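Fimbrial subunit type 1 (Actinomyces oris, PDB 3UXF) forms the shaft of a surface fimbria as its major subunit, a secreted, cell-wall-anchored pilin of several beta-sandwich domains that binds calcium ions. Local coordinates at residues T143-P146 with D147-P151; I321-S325 with P326-W330; A126-T129 with D130-E134. One frame throughout, in Å; residues are numbered along the deposited sequence.

Contact 1 of 3, residues T143-P146 with D147-P151. With CA (calcium ion), chain E.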
loop_
_atom_site.group_PDB
_atom_site.type_symbol
_atom_site.label_atom_id
_atom_site.label_comp_id
_atom_site.label_asym_id
_atom_site.label_seq_id
_atom_site.Cartn_x
_atom_site.Cartn_y
_atom_site.Cartn_z
ATOM N N THR A 143 5.072 20.084 -13.951
ATOM C CA THR A 143 4.309 20.035 -15.199
ATOM C C THR A 143 4.411 18.725 -15.978
ATOM O O THR A 143 3.688 18.536 -16.976
ATOM C CB THR A 143 4.717 21.198 -16.129
ATOM O OG1 THR A 143 6.149 21.283 -16.179
ATOM C CG2 THR A 143 4.149 22.518 -15.599
ATOM N N ARG A 144 5.346 17.861 -15.587
ATOM C CA ARG A 144 5.313 16.468 -16.064
ATOM C C ARG A 144 5.740 15.528 -14.960
ATOM O O ARG A 144 6.826 15.677 -14.381
ATOM C CB ARG A 144 6.191 16.226 -17.303
ATOM C CG ARG A 144 5.860 14.867 -17.930
ATOM C CD ARG A 144 6.777 14.454 -19.062
ATOM N NE ARG A 144 8.185 14.696 -18.765
ATOM C CZ ARG A 144 8.949 13.952 -17.961
ATOM N NH1 ARG A 144 8.465 12.885 -17.323
ATOM N NH2 ARG A 144 10.218 14.298 -17.787
ATOM N N THR A 145 4.895 14.522 -14.705
ATOM C CA THR A 145 5.044 13.661 -13.557
ATOM C C THR A 145 4.873 12.234 -14.035
ATOM O O THR A 145 3.831 11.934 -14.579
ATOM C CB THR A 145 3.927 13.942 -12.537
ATOM O OG1 THR A 145 3.926 15.344 -12.175
ATOM C CG2 THR A 145 4.103 13.093 -11.281
ATOM N N PRO A 146 5.886 11.388 -13.844
ATOM C CA PRO A 146 5.735 9.965 -14.188
ATOM C C PRO A 146 4.495 9.400 -13.494
ATOM O O PRO A 146 4.162 9.862 -12.401
ATOM C CB PRO A 146 6.984 9.329 -13.591
ATOM C CG PRO A 146 8.012 10.432 -13.587
ATOM C CD PRO A 146 7.216 11.676 -13.269
ATOM N N ASP A 147 3.848 8.412 -14.106
ATOM C CA ASP A 147 2.578 7.926 -13.580
ATOM C C ASP A 147 2.613 7.580 -12.085
ATOM O O ASP A 147 1.633 7.809 -11.352
ATOM C CB ASP A 147 2.157 6.658 -14.327
ATOM C CG ASP A 147 1.803 6.905 -15.792
ATOM O OD1 ASP A 147 2.099 7.965 -16.381
ATOM O OD2 ASP A 147 1.247 5.965 -16.392
ATOM N N LYS A 148 3.708 6.969 -11.653
ATOM C CA LYS A 148 3.815 6.447 -10.301
ATOM C C LYS A 148 4.108 7.493 -9.248
ATOM O O LYS A 148 4.126 7.180 -8.058
ATOM C CB LYS A 148 4.898 5.380 -10.223
ATOM C CG LYS A 148 4.655 4.141 -11.044
ATOM C CD LYS A 148 5.831 3.179 -10.903
ATOM C CE LYS A 148 5.506 1.821 -11.511
ATOM N NZ LYS A 148 4.307 1.245 -10.835
ATOM N N VAL A 149 4.380 8.729 -9.670
ATOM C CA VAL A 149 4.901 9.734 -8.749
ATOM C C VAL A 149 3.802 10.687 -8.268
ATOM O O VAL A 149 2.933 11.093 -9.018
ATOM C CB VAL A 149 6.023 10.548 -9.460
ATOM C CG1 VAL A 149 6.373 11.807 -8.656
ATOM C CG2 VAL A 149 7.246 9.652 -9.696
ATOM N N ILE A 150 3.817 11.059 -6.991
ATOM C CA ILE A 150 2.866 12.045 -6.504
ATOM C C ILE A 150 3.318 13.491 -6.853
ATOM O O ILE A 150 4.424 13.861 -6.495
ATOM C CB ILE A 150 2.726 11.935 -4.981
ATOM C CG1 ILE A 150 2.187 10.537 -4.625
ATOM C CG2 ILE A 150 1.729 12.978 -4.447
ATOM C CD1 ILE A 150 2.302 10.223 -3.153
ATOM N N PRO A 151 2.457 14.270 -7.526
ATOM C CA PRO A 151 2.896 15.626 -7.898
ATOM C C PRO A 151 3.100 16.516 -6.689
ATOM O O PRO A 151 2.402 16.403 -5.664
ATOM C CB PRO A 151 1.709 16.191 -8.685
ATOM C CG PRO A 151 0.895 15.044 -9.073
ATOM C CD PRO A 151 1.096 14.002 -8.003
HETATM CA CA CA E . 1.356 6.640 -18.832
HETATM O O HOH W 1 3.844 10.801 -17.067
HETATM O O HOH W 2 -0.204 4.564 -18.766
#

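Contact 2 of 3, residues I321-S325 with P326-W330. With CA (calcium ion), chain E.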
loop_
_atom_site.group_PDB
_atom_site.type_symbol
_atom_site.label_atom_id
_atom_site.label_comp_id
_atom_site.label_asym_id
_atom_site.label_seq_id
_atom_site.Cartn_x
_atom_site.Cartn_y
_atom_site.Cartn_z
ATOM N N ILE A 321 -5.514 6.440 -9.632
ATOM C CA ILE A 321 -5.569 7.384 -10.738
ATOM C C ILE A 321 -6.413 8.531 -10.201
ATOM O O ILE A 321 -7.633 8.434 -10.142
ATOM C CB ILE A 321 -6.209 6.774 -11.990
ATOM C CG1 ILE A 321 -5.318 5.665 -12.550
ATOM C CG2 ILE A 321 -6.437 7.844 -13.043
ATOM C CD1 ILE A 321 -5.982 4.828 -13.612
ATOM N N PRO A 322 -5.744 9.597 -9.776
ATOM C CA PRO A 322 -6.391 10.698 -9.057
ATOM C C PRO A 322 -6.933 11.843 -9.908
ATOM O O PRO A 322 -7.603 12.712 -9.360
ATOM C CB PRO A 322 -5.261 11.219 -8.173
ATOM C CG PRO A 322 -4.039 11.007 -8.998
ATOM C CD PRO A 322 -4.289 9.797 -9.876
ATOM N N ASN A 323 -6.647 11.860 -11.202
ATOM C CA ASN A 323 -7.146 12.922 -12.067
ATOM C C ASN A 323 -7.348 12.443 -13.497
ATOM O O ASN A 323 -7.168 11.264 -13.785
ATOM C CB ASN A 323 -6.240 14.152 -12.018
ATOM C CG ASN A 323 -4.827 13.851 -12.449
ATOM O OD1 ASN A 323 -4.596 13.342 -13.541
ATOM N ND2 ASN A 323 -3.869 14.171 -11.592
ATOM N N ASP A 324 -7.728 13.349 -14.393
ATOM C CA ASP A 324 -8.043 12.934 -15.764
ATOM C C ASP A 324 -6.913 13.251 -16.734
ATOM O O ASP A 324 -7.151 13.352 -17.937
ATOM C CB ASP A 324 -9.338 13.600 -16.231
ATOM C CG ASP A 324 -9.235 15.158 -16.276
ATOM O OD1 ASP A 324 -8.288 15.750 -15.679
ATOM O OD2 ASP A 324 -10.129 15.794 -16.898
ATOM N N SER A 325 -5.706 13.371 -16.207
ATOM C CA SER A 325 -4.523 13.610 -17.032
ATOM C C SER A 325 -4.389 12.499 -18.066
ATOM O O SER A 325 -4.552 11.323 -17.751
ATOM C CB SER A 325 -3.255 13.699 -16.179
ATOM O OG SER A 325 -3.251 14.889 -15.399
ATOM N N PRO A 326 -4.070 12.859 -19.312
ATOM C CA PRO A 326 -4.040 11.861 -20.395
ATOM C C PRO A 326 -2.931 10.812 -20.259
ATOM O O PRO A 326 -2.988 9.804 -20.959
ATOM C CB PRO A 326 -3.811 12.713 -21.669
ATOM C CG PRO A 326 -3.284 14.013 -21.181
ATOM C CD PRO A 326 -3.816 14.232 -19.781
ATOM N N ASN A 327 -1.945 11.022 -19.395
ATOM C CA ASN A 327 -0.911 10.006 -19.224
ATOM C C ASN A 327 -1.431 8.728 -18.546
ATOM O O ASN A 327 -0.811 7.679 -18.644
ATOM C CB ASN A 327 0.292 10.528 -18.464
ATOM C CG ASN A 327 -0.073 10.999 -17.106
ATOM O OD1 ASN A 327 -0.786 11.982 -16.967
ATOM N ND2 ASN A 327 0.412 10.314 -16.086
ATOM N N PHE A 328 -2.576 8.807 -17.875
ATOM C CA PHE A 328 -3.169 7.600 -17.292
ATOM C C PHE A 328 -4.050 6.917 -18.327
ATOM O O PHE A 328 -5.259 7.155 -18.411
ATOM C CB PHE A 328 -3.983 7.943 -16.036
ATOM C CG PHE A 328 -3.183 8.640 -14.958
ATOM C CD1 PHE A 328 -2.126 8.003 -14.306
ATOM C CD2 PHE A 328 -3.485 9.951 -14.596
ATOM C CE1 PHE A 328 -1.384 8.657 -13.318
ATOM C CE2 PHE A 328 -2.757 10.602 -13.594
ATOM C CZ PHE A 328 -1.713 9.955 -12.963
ATOM N N THR A 329 -3.440 6.050 -19.132
ATOM C CA THR A 329 -4.182 5.456 -20.242
ATOM C C THR A 329 -4.964 4.202 -19.866
ATOM O O THR A 329 -5.697 3.672 -20.682
ATOM C CB THR A 329 -3.263 5.133 -21.413
ATOM O OG1 THR A 329 -2.197 4.305 -20.951
ATOM C CG2 THR A 329 -2.675 6.441 -21.993
ATOM N N TRP A 330 -4.833 3.740 -18.622
ATOM C CA TRP A 330 -5.673 2.657 -18.136
ATOM C C TRP A 330 -7.112 2.700 -18.608
ATOM O O TRP A 330 -7.798 3.711 -18.490
ATOM C CB TRP A 330 -5.673 2.668 -16.607
ATOM C CG TRP A 330 -6.525 1.593 -15.980
ATOM C CD1 TRP A 330 -7.669 1.769 -15.261
ATOM C CD2 TRP A 330 -6.275 0.181 -16.009
ATOM N NE1 TRP A 330 -8.150 0.547 -14.827
ATOM C CE2 TRP A 330 -7.305 -0.439 -15.281
ATOM C CE3 TRP A 330 -5.283 -0.609 -16.589
ATOM C CZ2 TRP A 330 -7.371 -1.813 -15.102
ATOM C CZ3 TRP A 330 -5.344 -1.985 -16.393
ATOM C CH2 TRP A 330 -6.380 -2.563 -15.660
HETATM CA CA CA E . 1.356 6.640 -18.832
HETATM O O HOH W 2 -0.204 4.564 -18.766
#

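Contact 3 of 3, residues A126-T129 with D130-E134. With CA (calcium ion), chain D.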
loop_
_atom_site.group_PDB
_atom_site.type_symbol
_atom_site.label_atom_id
_atom_site.label_comp_id
_atom_site.label_asym_id
_atom_site.label_seq_id
_atom_site.Cartn_x
_atom_site.Cartn_y
_atom_site.Cartn_z
ATOM N N ALA A 126 15.835 19.930 -9.625
ATOM C CA ALA A 126 15.601 20.770 -10.784
ATOM C C ALA A 126 16.349 22.087 -10.500
ATOM O O ALA A 126 15.919 22.892 -9.662
ATOM C CB ALA A 126 14.135 21.029 -10.959
ATOM N N SER A 127 17.506 22.244 -11.137
ATOM C CA SER A 127 18.403 23.338 -10.777
ATOM C C SER A 127 18.313 24.451 -11.773
ATOM O O SER A 127 19.004 24.417 -12.784
ATOM C CB SER A 127 19.852 22.856 -10.707
ATOM O OG SER A 127 19.975 21.933 -9.637
ATOM N N PHE A 128 17.473 25.438 -11.499
ATOM C CA PHE A 128 17.354 26.564 -12.417
ATOM C C PHE A 128 18.533 27.510 -12.227
ATOM O O PHE A 128 18.875 27.862 -11.100
ATOM C CB PHE A 128 16.037 27.314 -12.186
ATOM C CG PHE A 128 14.829 26.493 -12.525
ATOM C CD1 PHE A 128 14.304 26.529 -13.786
ATOM C CD2 PHE A 128 14.281 25.634 -11.578
ATOM C CE1 PHE A 128 13.199 25.756 -14.128
ATOM C CE2 PHE A 128 13.178 24.843 -11.897
ATOM C CZ PHE A 128 12.641 24.892 -13.172
ATOM N N THR A 129 19.165 27.907 -13.335
ATOM C CA THR A 129 20.448 28.595 -13.248
ATOM C C THR A 129 20.251 30.095 -13.275
ATOM O O THR A 129 19.132 30.582 -13.425
ATOM C CB THR A 129 21.330 28.292 -14.474
ATOM O OG1 THR A 129 20.640 28.734 -15.655
ATOM C CG2 THR A 129 21.608 26.762 -14.571
ATOM N N ASP A 130 21.367 30.805 -13.199
ATOM C CA ASP A 130 21.363 32.262 -13.378
ATOM C C ASP A 130 20.861 32.655 -14.774
ATOM O O ASP A 130 20.212 33.690 -14.938
ATOM C CB ASP A 130 22.777 32.777 -13.106
ATOM C CG ASP A 130 22.882 34.296 -13.139
ATOM O OD1 ASP A 130 21.924 34.996 -12.764
ATOM O OD2 ASP A 130 23.956 34.788 -13.524
ATOM N N ALA A 131 21.139 31.845 -15.785
ATOM C CA ALA A 131 20.592 32.157 -17.113
ATOM C C ALA A 131 19.073 32.065 -17.151
ATOM O O ALA A 131 18.421 32.740 -17.959
ATOM C CB ALA A 131 21.216 31.248 -18.232
ATOM N N GLN A 132 18.522 31.177 -16.307
ATOM C CA GLN A 132 17.086 30.939 -16.308
ATOM C C GLN A 132 16.292 31.760 -15.316
ATOM O O GLN A 132 15.066 31.723 -15.334
ATOM C CB GLN A 132 16.833 29.473 -16.004
ATOM C CG GLN A 132 17.286 28.532 -17.085
ATOM C CD GLN A 132 17.115 27.090 -16.628
ATOM O OE1 GLN A 132 17.715 26.683 -15.634
ATOM N NE2 GLN A 132 16.302 26.314 -17.364
ATOM N N THR A 133 16.968 32.505 -14.454
ATOM C CA THR A 133 16.252 33.191 -13.390
ATOM C C THR A 133 16.789 34.594 -13.214
ATOM O O THR A 133 17.963 34.869 -13.505
ATOM C CB THR A 133 16.387 32.472 -12.014
ATOM O OG1 THR A 133 17.768 32.351 -11.626
ATOM C CG2 THR A 133 15.747 31.099 -12.044
ATOM N N GLU A 134 15.927 35.478 -12.738
ATOM C CA GLU A 134 16.367 36.821 -12.390
ATOM C C GLU A 134 15.690 37.200 -11.078
ATOM O O GLU A 134 14.846 36.451 -10.574
ATOM C CB GLU A 134 16.014 37.814 -13.502
ATOM C CG GLU A 134 14.547 37.912 -13.790
ATOM C CD GLU A 134 14.240 38.740 -15.041
ATOM O OE1 GLU A 134 14.250 39.985 -14.944
ATOM O OE2 GLU A 134 13.971 38.137 -16.104
HETATM CA CA CA D . 20.010 35.893 -14.094
HETATM O O HOH W 3 19.914 38.328 -13.962
HETATM O O HOH W 4 19.659 36.618 -11.758
HETATM O O HOH W 5 21.796 36.299 -15.668
HETATM O O HOH W 6 18.684 36.412 -15.985
#

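Contact 1 of 3, residues T143-P146 with D147-P151
Pro146 and Val149 close a type I beta turn just beyond the end of strand 136-144: Val149 N donates to Pro146 O at 3.0 Å, nearly straight at 166°, with the donor standing above the carbonyl plane. Before it, the strand ends in a classic beta bulge, Thr143 and Arg144 both facing Glu78. Side chains pack across the turn. The Pro146 ring lies across the side chain of Val149, its CB 3.9 Å from Val149 CG2. With CG2 of Thr145 anti to the backbone N, that methyl meets the returning chain, 3.2 Å from Val149 O and 3.7 Å from Val149 CB. The same rotation leaves Thr145 OG1 beside its own backbone N, where it is hydrogen-bonded to Glu142. Asp147, the second residue of the turn, points its CB away from the preceding strand end and offers both carboxylate oxygens to a calcium ion, whose protein ligands are completed by Asn327 O. The bidentate grip is uneven: Asp147 OD2 sits 2.5 Å from the calcium and OD1 2.9 Å. Water 1 joins the two segments, donating to Thr145 O at 2.7 Å and weakly to Asp147 OD1.

Contact 2 of 3, residues I321-S325 with P326-W330
The Phe328 ring fills the inside of the loop, Asn323 at its edge and Asn327 over one face. Asn323 OD1 is 3.3 Å from Phe328 CE2, close to the ring plane, while its amide is turned 50° against the ring. With chi1 at 60°, Asn327 CG lies between the backbone N and the carbonyl carbon, and Asn327 ND2 stands 3.6 Å above the Phe328 ring centre. The side chains of Ile321 and Phe328 run antiparallel past one another, Ile321 CG2 resting 3.9 Å from Phe328 CG; that of Pro322 is roughly perpendicular to Phe328, its CD near Phe328 CZ. Ile321 CD1 reaches Trp330 CB at 3.7 Å, the two side chains roughly perpendicular. Asn323 OD1 accepts from Ser325 N at 2.9 Å, closing an Asx turn, and from Ser325 OG at 2.8 Å on the same face, which fixes the amide's rotation. A type I turn follows, with Phe328 N bonded to Ser325 O at 3.2 Å. It presents Asn327 O to the calcium ion at 2.4 Å; water 2, a further ligand, is hydrogen-bonded to Thr329 OG1. The loop links strands 312-321 and 344-362; Arg222 holds the carbonyls of Phe328 and Trp330, and the indole packs on strand 224-229, NE1 bonded to Thr272 of strand 269-275.

Contact 3 of 3, residues A126-T129 with D130-E134
A chi1 of -68°, with CG anti to the carbonyl carbon, directs the Gln132 side chain towards Thr129, and its extended form beyond CG gives it reach, so that Gln132 OE1 accepts from Thr129 N at 3.0 Å. The donor lies in the carbonyl plane, on a lone pair, and the N-H points at the oxygen with an angle of 156°. Thr129 answers with its own hydroxyl: chi1 of 60° sets OG1 between the backbone N and the carbonyl carbon, where it accepts from Gln132 N at 3.3 Å. Each residue's side chain thus accepts from the backbone N of the other, a reciprocal pair that resembles a capping box, ahead of residues 130-132, whose backbone angles are helical without the regular bonds. Thr129 O is a second focus. Thr133 OG1 donates to it at 2.9 Å from above the carbonyl plane, and Gln132 N adds a weak bond. The Thr133 hydroxyl is also hydrogen-bonded to Thr43. Beneath the turn, Phe128 CB packs 3.8 Å from Thr133 CG2, while the Phe128 side chain runs roughly perpendicular to that of Gln132 and continues towards Ile81 and Ile118.

Asp130 CG is anti to the backbone N, and this carries OD1 round to a calcium ion at 2.5 Å, on which Asp130 O and Thr133 O also converge, each at 2.4 Å. Thr43 N donates to the same Asp130 OD1, positioning the carboxylate. Four waters complete seven ligands, a coordination number common for calcium, in a surface site built from one tight loop of the N-terminal pilin domain.

Along the chain the order is contact 3, contact 1, contact 2. Contacts 3 and 1 belong to the N-terminal D1 domain and flank strand 136-144: contact 3 lies in the loop leading into it from strand 125-128, contact 1 at its far end, their centres about 22 Å apart without touching. Contact 2, in the loop between strands 312-321 and 344-362, is remote in sequence, yet its centre is about 10 Å from that of contact 1. The two share one calcium ion and water 2, and Asp147 OD1 and Asn327 ND2, 2.9 Å apart, probably form a hydrogen bond. That ion therefore bridges loops of two successive domains, consistent with stiffening their junction, whereas the calcium of contact 3 draws its protein ligands from a single loop.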